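Local coordinates for protein cysteine synthase 3 (Entamoeba histolytica, PDB 6KR5) that catalyses, as a pyridoxal-phosphate-dependent O-acetylserine sulfhydrylase, the formation of L-cysteine from O-acetyl-L-serine and sulfide, at residues K40-L45 with K300-I305; E183-V188 with K206-V211. One frame throughout, in Å; residues are numbered along the deposited sequence.

Both contacts reach the same mixed sheet of this PLP-dependent enzyme, their centres about 12 Å apart; interaction 1 pairs two of its strands, interaction 2 sets a helix end and turn against the start of a third. Interaction 1 is the more buried: strands 43-48 and 301-306 run side by side, joined by main-chain bonds and covered by aliphatic side chains. Interaction 2 is partly exposed, where the entry to strand 186-190 meets the turn after helix 195-207; there a lysine ammonium meets backbone carbonyls, a carboxylate and waters, beside the buried Val211. Strands 301-306 and 186-190 are neighbours, so the two contacts touch: Thr301 O lies 2.8 Å from Asp185 N, a probable hydrogen bond.

Interaction 1 (K40-L45 with K300-I305)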
ATOM      1  N   LYS B  40      23.973  -0.563 -20.702  1.00 33.31           N
ATOM      2  CA  LYS B  40      24.175  -0.658 -19.261  1.00 33.89           C
ATOM      3  C   LYS B  40      24.263   0.697 -18.570  1.00 33.81           C
ATOM      4  O   LYS B  40      24.049   0.766 -17.355  1.00 37.43           O
ATOM      5  CB  LYS B  40      25.438  -1.469 -18.962  1.00 36.51           C
ATOM      6  N   ASN B  41      24.575   1.772 -19.292  1.00 33.12           N
ATOM      7  CA  ASN B  41      24.664   3.085 -18.664  1.00 33.80           C
ATOM      8  C   ASN B  41      23.347   3.851 -18.704  1.00 30.73           C
ATOM      9  O   ASN B  41      23.268   4.949 -18.148  1.00 30.49           O
ATOM     10  CB  ASN B  41      25.780   3.921 -19.306  1.00 35.17           C
ATOM     11  CG  ASN B  41      25.548   4.189 -20.778  1.00 40.80           C
ATOM     12  OD1 ASN B  41      25.079   3.323 -21.520  1.00 46.38           O
ATOM     13  ND2 ASN B  41      25.893   5.394 -21.216  1.00 46.73           N
ATOM     14  N   THR B  42      22.310   3.296 -19.325  1.00 31.66           N
ATOM     15  CA  THR B  42      20.991   3.908 -19.290  1.00 30.54           C
ATOM     16  C   THR B  42      20.305   3.563 -17.972  1.00 26.23           C
ATOM     17  O   THR B  42      20.372   2.424 -17.503  1.00 27.36           O
ATOM     18  CB  THR B  42      20.170   3.422 -20.483  1.00 26.67           C
ATOM     19  OG1 THR B  42      20.903   3.681 -21.693  1.00 28.21           O
ATOM     20  CG2 THR B  42      18.810   4.123 -20.544  1.00 28.19           C
ATOM     21  N   LYS B  43      19.662   4.561 -17.354  1.00 25.12           N
ATOM     22  CA  LYS B  43      19.077   4.405 -16.024  1.00 24.51           C
ATOM     23  C   LYS B  43      17.564   4.490 -16.148  1.00 24.20           C
ATOM     24  O   LYS B  43      17.045   5.481 -16.664  1.00 25.47           O
ATOM     25  CB  LYS B  43      19.589   5.478 -15.063  1.00 28.82           C
ATOM     26  CG  LYS B  43      21.104   5.464 -14.844  1.00 31.99           C
ATOM     27  CD  LYS B  43      21.731   6.784 -15.282  1.00 35.32           C
ATOM     28  CE  LYS B  43      23.181   6.893 -14.841  1.00 41.39           C
ATOM     29  NZ  LYS B  43      24.053   5.876 -15.489  1.00 45.38           N
ATOM     30  N   ILE B  44      16.863   3.464 -15.671  1.00 22.39           N
ATOM     31  CA  ILE B  44      15.408   3.401 -15.771  1.00 22.94           C
ATOM     32  C   ILE B  44      14.860   3.345 -14.353  1.00 20.86           C
ATOM     33  O   ILE B  44      15.075   2.362 -13.634  1.00 21.39           O
ATOM     34  CB  ILE B  44      14.927   2.205 -16.605  1.00 20.75           C
ATOM     35  CG1 ILE B  44      15.554   2.256 -18.004  1.00 24.57           C
ATOM     36  CG2 ILE B  44      13.411   2.248 -16.739  1.00 23.07           C
ATOM     37  CD1 ILE B  44      16.797   1.436 -18.166  1.00 26.05           C
ATOM     38  N   LEU B  45      14.161   4.402 -13.948  1.00 21.66           N
ATOM     39  CA  LEU B  45      13.702   4.574 -12.578  1.00 21.13           C
ATOM     40  C   LEU B  45      12.186   4.596 -12.553  1.00 20.93           C
ATOM     41  O   LEU B  45      11.562   5.198 -13.435  1.00 21.68           O
ATOM     42  CB  LEU B  45      14.233   5.878 -11.974  1.00 22.88           C
ATOM     43  CG  LEU B  45      15.724   6.132 -12.158  1.00 19.60           C
ATOM     44  CD1 LEU B  45      16.058   7.515 -11.582  1.00 21.63           C
ATOM     45  CD2 LEU B  45      16.535   5.026 -11.489  1.00 22.06           C
ATOM     46  N   LYS B 300      20.693   7.988 -20.770  1.00 25.94           N
ATOM     47  CA  LYS B 300      19.743   8.936 -20.220  1.00 26.27           C
ATOM     48  C   LYS B 300      19.102   8.384 -18.951  1.00 24.18           C
ATOM     49  O   LYS B 300      19.141   7.183 -18.676  1.00 25.94           O
ATOM     50  CB  LYS B 300      18.667   9.284 -21.248  1.00 26.25           C
ATOM     51  CG  LYS B 300      19.177  10.199 -22.369  1.00 25.72           C
ATOM     52  CD  LYS B 300      18.058  10.750 -23.238  1.00 28.99           C
ATOM     53  CE  LYS B 300      18.636  11.647 -24.331  1.00 36.04           C
ATOM     54  NZ  LYS B 300      17.577  12.252 -25.187  1.00 46.40           N
ATOM     55  N   THR B 301      18.526   9.295 -18.167  1.00 26.03           N
ATOM     56  CA  THR B 301      17.765   8.951 -16.970  1.00 24.25           C
ATOM     57  C   THR B 301      16.284   9.027 -17.324  1.00 22.16           C
ATOM     58  O   THR B 301      15.752  10.109 -17.595  1.00 24.69           O
ATOM     59  CB  THR B 301      18.104   9.880 -15.806  1.00 25.73           C
ATOM     60  OG1 THR B 301      19.475   9.694 -15.437  1.00 26.19           O
ATOM     61  CG2 THR B 301      17.233   9.555 -14.594  1.00 23.18           C
ATOM     62  N   ILE B 302      15.628   7.873 -17.321  1.00 22.30           N
ATOM     63  CA  ILE B 302      14.240   7.726 -17.742  1.00 20.66           C
ATOM     64  C   ILE B 302      13.410   7.434 -16.499  1.00 22.69           C
ATOM     65  O   ILE B 302      13.671   6.448 -15.797  1.00 25.10           O
ATOM     66  CB  ILE B 302      14.112   6.603 -18.782  1.00 22.67           C
ATOM     67  CG1 ILE B 302      14.909   6.968 -20.034  1.00 26.54           C
ATOM     68  CG2 ILE B 302      12.660   6.326 -19.121  1.00 23.46           C
ATOM     69  CD1 ILE B 302      15.272   5.792 -20.888  1.00 25.40           C
ATOM     70  N   VAL B 303      12.425   8.290 -16.217  1.00 21.68           N
ATOM     71  CA  VAL B 303      11.581   8.170 -15.028  1.00 20.08           C
ATOM     72  C   VAL B 303      10.186   7.754 -15.468  1.00 18.05           C
ATOM     73  O   VAL B 303       9.594   8.388 -16.347  1.00 20.00           O
ATOM     74  CB  VAL B 303      11.521   9.485 -14.232  1.00 18.43           C
ATOM     75  CG1 VAL B 303      10.491   9.380 -13.096  1.00 22.36           C
ATOM     76  CG2 VAL B 303      12.895   9.834 -13.674  1.00 22.96           C
ATOM     77  N   ILE B 304       9.648   6.717 -14.833  1.00 19.77           N
ATOM     78  CA  ILE B 304       8.371   6.129 -15.221  1.00 20.04           C
ATOM     79  C   ILE B 304       7.439   6.202 -14.020  1.00 19.29           C
ATOM     80  O   ILE B 304       7.767   5.682 -12.950  1.00 19.58           O
ATOM     81  CB  ILE B 304       8.546   4.674 -15.682  1.00 18.54           C
ATOM     82  CG1 ILE B 304       9.667   4.566 -16.724  1.00 19.57           C
ATOM     83  CG2 ILE B 304       7.251   4.118 -16.257  1.00 20.19           C
ATOM     84  CD1 ILE B 304       9.911   3.137 -17.148  1.00 24.55           C
ATOM     85  N   ILE B 305       6.274   6.819 -14.200  1.00 17.71           N
ATOM     86  CA  ILE B 305       5.263   6.853 -13.145  1.00 18.40           C
ATOM     87  C   ILE B 305       4.575   5.499 -13.074  1.00 20.08           C
ATOM     88  O   ILE B 305       4.102   4.982 -14.093  1.00 19.34           O
ATOM     89  CB  ILE B 305       4.229   7.959 -13.415  1.00 18.93           C
ATOM     90  CG1 ILE B 305       4.900   9.320 -13.565  1.00 21.03           C
ATOM     91  CG2 ILE B 305       3.191   7.994 -12.291  1.00 19.17           C
ATOM     92  CD1 ILE B 305       5.685   9.740 -12.325  1.00 21.45           C
TER
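Ile44 and Ile304 lie alongside each other and point the same way; Ile44 CG2, anti to the backbone N, meets Ile304 CD1 at 3.6 Å, carried there by CG1. On this face Thr42 crosses Ile302 obliquely, CG2 3.9 Å from Ile302 CD1, its hydroxyl bonded to Gly299 N. On the other face Leu45 crosses Thr301, CD1 3.8 Å from Thr301 CG2. A chi2 bend (119°) lays Lys43 CD 3.7 Å from Thr301 OG1, and another at chi4 turns NZ back to donate to Asn41 O. Between the faces the backbones pair as regular parallel beta strands, Ile44 opposite Ile302, joining segments 255 residues apart within the sheet of this PLP-dependent enzyme. Four bonds alternate, each nearly along its C=O axis; Leu45 N to Ile302 O, 2.8 Å, is almost straight (175° at the hydrogen), Ile304 N to Leu45 O more bent (148°). The carbonyls of Lys43, Ile302 and Leu45 also take CA-H...O contacts. Helix 279-292 packs on the isoleucine face, through Ala292 on Thr42, Ile44 and Ile302 and Ala284 on Ile304. Leu26 of strand 26-28 touches Leu45 and Val303, Ile13 of the second subunit touches Leu45, and strand 186-190 flanks 301-306 on its far edge.

Interaction 2 (E183-V188 with K206-V211); sequences EVDIIV and KKKKGV
The chain at 183-188 straightens into strand 186-190 beside a type I beta turn, Lys208 to Val211, closed by Val211 N donating to Lys208 O at 3.2 Å; the nearest CA atoms, of Asp185 and Val211, are 4.9 Å apart, and Val211 CA points its hydrogen at Asp185 O (3.4 Å). Lys208 carries the contact. Its CG is anti to the backbone N (chi1 -175°) and the chain beyond is fully extended, so the ammonium reaches the 183-185 backbone. NZ bonds most strongly to Gly182 O and also to Val184 O at 3.0 Å, well above that carbonyl's plane. Asp185 crosses the lysine obliquely: OD1 stands 3.5 Å from Lys208 NZ, a long salt bridge with only a weak hydrogen bond. A water bridges the pair, donating to Asp185 OD1 at 2.6 Å and accepting from Lys208 NZ, while another accepts from NZ and bonds weakly to Glu183 OE1. Five acceptors thus share three protons, so not all these bonds can form at once. The cluster of carbonyls and carboxylate would be expected to favour a charged lysine. Further waters link Asp185 O and, weakly, OD1 to Gly210 O. Deeper in, Val211 turns CG2 to Val184 O at 3.5 Å and CG1 to Ile187 CG2 at 4.1 Å, a looser apolar touch. The contact belongs to the beta-alpha-beta unit of strand 186-190, helix 195-207 and strand 212-218. Trp177 of helix 169-179 touches Lys208, and Asp185 OD2 has its strongest partner in Thr301 N, so that strand 186-190 has 301-306 on one edge and 212-218 on the other.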
ATOM      1  N   GLU B 183      18.862  15.238 -12.960  1.00 24.10           N
ATOM      2  CA  GLU B 183      19.348  14.396 -14.050  1.00 24.67           C
ATOM      3  C   GLU B 183      18.238  13.839 -14.935  1.00 24.28           C
ATOM      4  O   GLU B 183      18.549  13.318 -16.013  1.00 25.06           O
ATOM      5  CB  GLU B 183      20.172  13.224 -13.497  1.00 25.31           C
ATOM      6  CG  GLU B 183      21.435  13.625 -12.727  1.00 30.36           C
ATOM      7  CD  GLU B 183      22.474  14.286 -13.607  1.00 45.33           C
ATOM      8  OE1 GLU B 183      22.520  13.963 -14.815  1.00 44.18           O
ATOM      9  OE2 GLU B 183      23.244  15.128 -13.093  1.00 50.56           O
ATOM     10  N   VAL B 184      16.970  13.932 -14.512  1.00 22.60           N
ATOM     11  CA  VAL B 184      15.863  13.341 -15.267  1.00 21.19           C
ATOM     12  C   VAL B 184      15.897  13.829 -16.708  1.00 23.39           C
ATOM     13  O   VAL B 184      15.996  15.031 -16.974  1.00 23.52           O
ATOM     14  CB  VAL B 184      14.512  13.656 -14.581  1.00 21.92           C
ATOM     15  CG1 VAL B 184      14.325  15.156 -14.354  1.00 21.21           C
ATOM     16  CG2 VAL B 184      13.338  13.077 -15.382  1.00 21.37           C
ATOM     17  N   ASP B 185      15.808  12.890 -17.644  1.00 22.03           N
ATOM     18  CA  ASP B 185      15.846  13.198 -19.069  1.00 25.03           C
ATOM     19  C   ASP B 185      14.527  12.942 -19.775  1.00 23.20           C
ATOM     20  O   ASP B 185      14.184  13.663 -20.709  1.00 24.82           O
ATOM     21  CB  ASP B 185      16.927  12.374 -19.772  1.00 25.85           C
ATOM     22  CG  ASP B 185      18.330  12.837 -19.441  1.00 27.86           C
ATOM     23  OD1 ASP B 185      18.608  14.049 -19.596  1.00 29.86           O
ATOM     24  OD2 ASP B 185      19.155  11.988 -19.038  1.00 26.26           O
ATOM     25  N   ILE B 186      13.816  11.890 -19.381  1.00 23.33           N
ATOM     26  CA  ILE B 186      12.565  11.490 -20.015  1.00 21.73           C
ATOM     27  C   ILE B 186      11.601  11.156 -18.890  1.00 18.10           C
ATOM     28  O   ILE B 186      12.007  10.541 -17.902  1.00 21.53           O
ATOM     29  CB  ILE B 186      12.762  10.278 -20.954  1.00 21.76           C
ATOM     30  CG1 ILE B 186      13.905  10.539 -21.947  1.00 23.84           C
ATOM     31  CG2 ILE B 186      11.468   9.945 -21.694  1.00 21.88           C
ATOM     32  CD1 ILE B 186      14.209   9.382 -22.850  1.00 25.61           C
ATOM     33  N   ILE B 187      10.349  11.605 -19.009  1.00 21.93           N
ATOM     34  CA  ILE B 187       9.278  11.223 -18.093  1.00 20.89           C
ATOM     35  C   ILE B 187       8.211  10.480 -18.892  1.00 19.53           C
ATOM     36  O   ILE B 187       7.791  10.945 -19.960  1.00 22.22           O
ATOM     37  CB  ILE B 187       8.696  12.445 -17.353  1.00 20.96           C
ATOM     38  CG1 ILE B 187       7.562  12.039 -16.413  1.00 23.53           C
ATOM     39  CG2 ILE B 187       8.236  13.537 -18.331  1.00 21.85           C
ATOM     40  CD1 ILE B 187       8.048  11.315 -15.180  1.00 24.40           C
ATOM     41  N   VAL B 188       7.811   9.306 -18.400  1.00 20.06           N
ATOM     42  CA  VAL B 188       6.856   8.429 -19.075  1.00 17.50           C
ATOM     43  C   VAL B 188       5.633   8.299 -18.180  1.00 18.25           C
ATOM     44  O   VAL B 188       5.752   7.881 -17.015  1.00 19.74           O
ATOM     45  CB  VAL B 188       7.462   7.042 -19.359  1.00 21.07           C
ATOM     46  CG1 VAL B 188       6.511   6.199 -20.183  1.00 19.68           C
ATOM     47  CG2 VAL B 188       8.795   7.157 -20.068  1.00 22.05           C
ATOM     48  N   LYS B 206       9.898  23.386 -17.005  1.00 27.29           N
ATOM     49  CA  LYS B 206      10.228  24.746 -16.522  1.00 26.47           C
ATOM     50  C   LYS B 206      11.648  24.715 -15.957  1.00 32.46           C
ATOM     51  O   LYS B 206      12.357  25.702 -16.083  1.00 35.17           O
ATOM     52  CB  LYS B 206       9.280  25.169 -15.402  1.00 32.14           C
ATOM     53  CG  LYS B 206       8.169  26.105 -15.828  1.00 33.58           C
ATOM     54  CD  LYS B 206       7.465  26.776 -14.674  1.00 53.48           C
ATOM     55  CE  LYS B 206       6.190  26.053 -14.304  1.00 53.50           C
ATOM     56  NZ  LYS B 206       5.150  26.198 -15.352  1.00 56.65           N
ATOM     57  N   LYS B 207      12.028  23.601 -15.350  1.00 28.98           N
ATOM     58  CA  LYS B 207      13.355  23.496 -14.754  1.00 25.69           C
ATOM     59  C   LYS B 207      14.417  23.060 -15.754  1.00 29.33           C
ATOM     60  O   LYS B 207      15.589  23.430 -15.610  1.00 29.68           O
ATOM     61  CB  LYS B 207      13.316  22.529 -13.563  1.00 28.16           C
ATOM     62  CG  LYS B 207      12.672  23.160 -12.318  1.00 34.55           C
ATOM     63  CD  LYS B 207      12.262  22.140 -11.265  1.00 38.93           C
ATOM     64  CE  LYS B 207      11.585  22.828 -10.072  1.00 41.10           C
ATOM     65  NZ  LYS B 207      11.326  21.883  -8.935  1.00 38.01           N
ATOM     66  N   LYS B 208      14.031  22.306 -16.779  1.00 24.56           N
ATOM     67  CA  LYS B 208      14.991  21.701 -17.696  1.00 23.05           C
ATOM     68  C   LYS B 208      14.261  21.514 -19.023  1.00 25.74           C
ATOM     69  O   LYS B 208      13.472  20.576 -19.170  1.00 25.63           O
ATOM     70  CB  LYS B 208      15.508  20.386 -17.127  1.00 24.46           C
ATOM     71  CG  LYS B 208      16.607  19.687 -17.910  1.00 25.13           C
ATOM     72  CD  LYS B 208      17.084  18.456 -17.144  1.00 25.20           C
ATOM     73  CE  LYS B 208      18.012  17.591 -17.958  1.00 26.88           C
ATOM     74  NZ  LYS B 208      18.567  16.471 -17.136  1.00 25.59           N
ATOM     75  N   LYS B 209      14.513  22.425 -19.972  1.00 25.99           N
ATOM     76  CA  LYS B 209      13.684  22.514 -21.171  1.00 26.50           C
ATOM     77  C   LYS B 209      13.752  21.251 -22.021  1.00 25.68           C
ATOM     78  O   LYS B 209      12.773  20.912 -22.703  1.00 28.60           O
ATOM     79  CB  LYS B 209      14.100  23.733 -22.004  1.00 27.26           C
ATOM     80  CG  LYS B 209      13.656  25.069 -21.420  1.00 32.06           C
ATOM     81  CD  LYS B 209      12.180  25.332 -21.685  1.00 34.17           C
ATOM     82  CE  LYS B 209      11.665  26.534 -20.900  1.00 35.74           C
ATOM     83  NZ  LYS B 209      11.817  26.327 -19.427  1.00 43.93           N
ATOM     84  N   GLY B 210      14.880  20.548 -22.002  1.00 29.46           N
ATOM     85  CA  GLY B 210      15.094  19.386 -22.833  1.00 26.46           C
ATOM     86  C   GLY B 210      14.504  18.087 -22.334  1.00 30.08           C
ATOM     87  O   GLY B 210      14.745  17.048 -22.956  1.00 30.89           O
ATOM     88  N   VAL B 211      13.751  18.097 -21.230  1.00 26.55           N
ATOM     89  CA  VAL B 211      13.127  16.867 -20.755  1.00 25.82           C
ATOM     90  C   VAL B 211      12.080  16.435 -21.771  1.00 24.58           C
ATOM     91  O   VAL B 211      11.244  17.241 -22.201  1.00 25.42           O
ATOM     92  CB  VAL B 211      12.512  17.065 -19.360  1.00 26.07           C
ATOM     93  CG1 VAL B 211      11.578  15.899 -19.001  1.00 24.79           C
ATOM     94  CG2 VAL B 211      13.602  17.204 -18.317  1.00 26.27           C
TER
HETATM   95  O   HOH W   1      21.183  16.871 -16.089  1.00 38.02           O
HETATM   96  O   HOH W   2      17.305  16.043 -21.005  1.00 34.59           O
HETATM   97  O   HOH W   3      15.899  14.269 -22.805  1.00 34.68           O
HETATM   98  O   HOH W   4      20.729  15.242 -18.763  1.00 36.46           O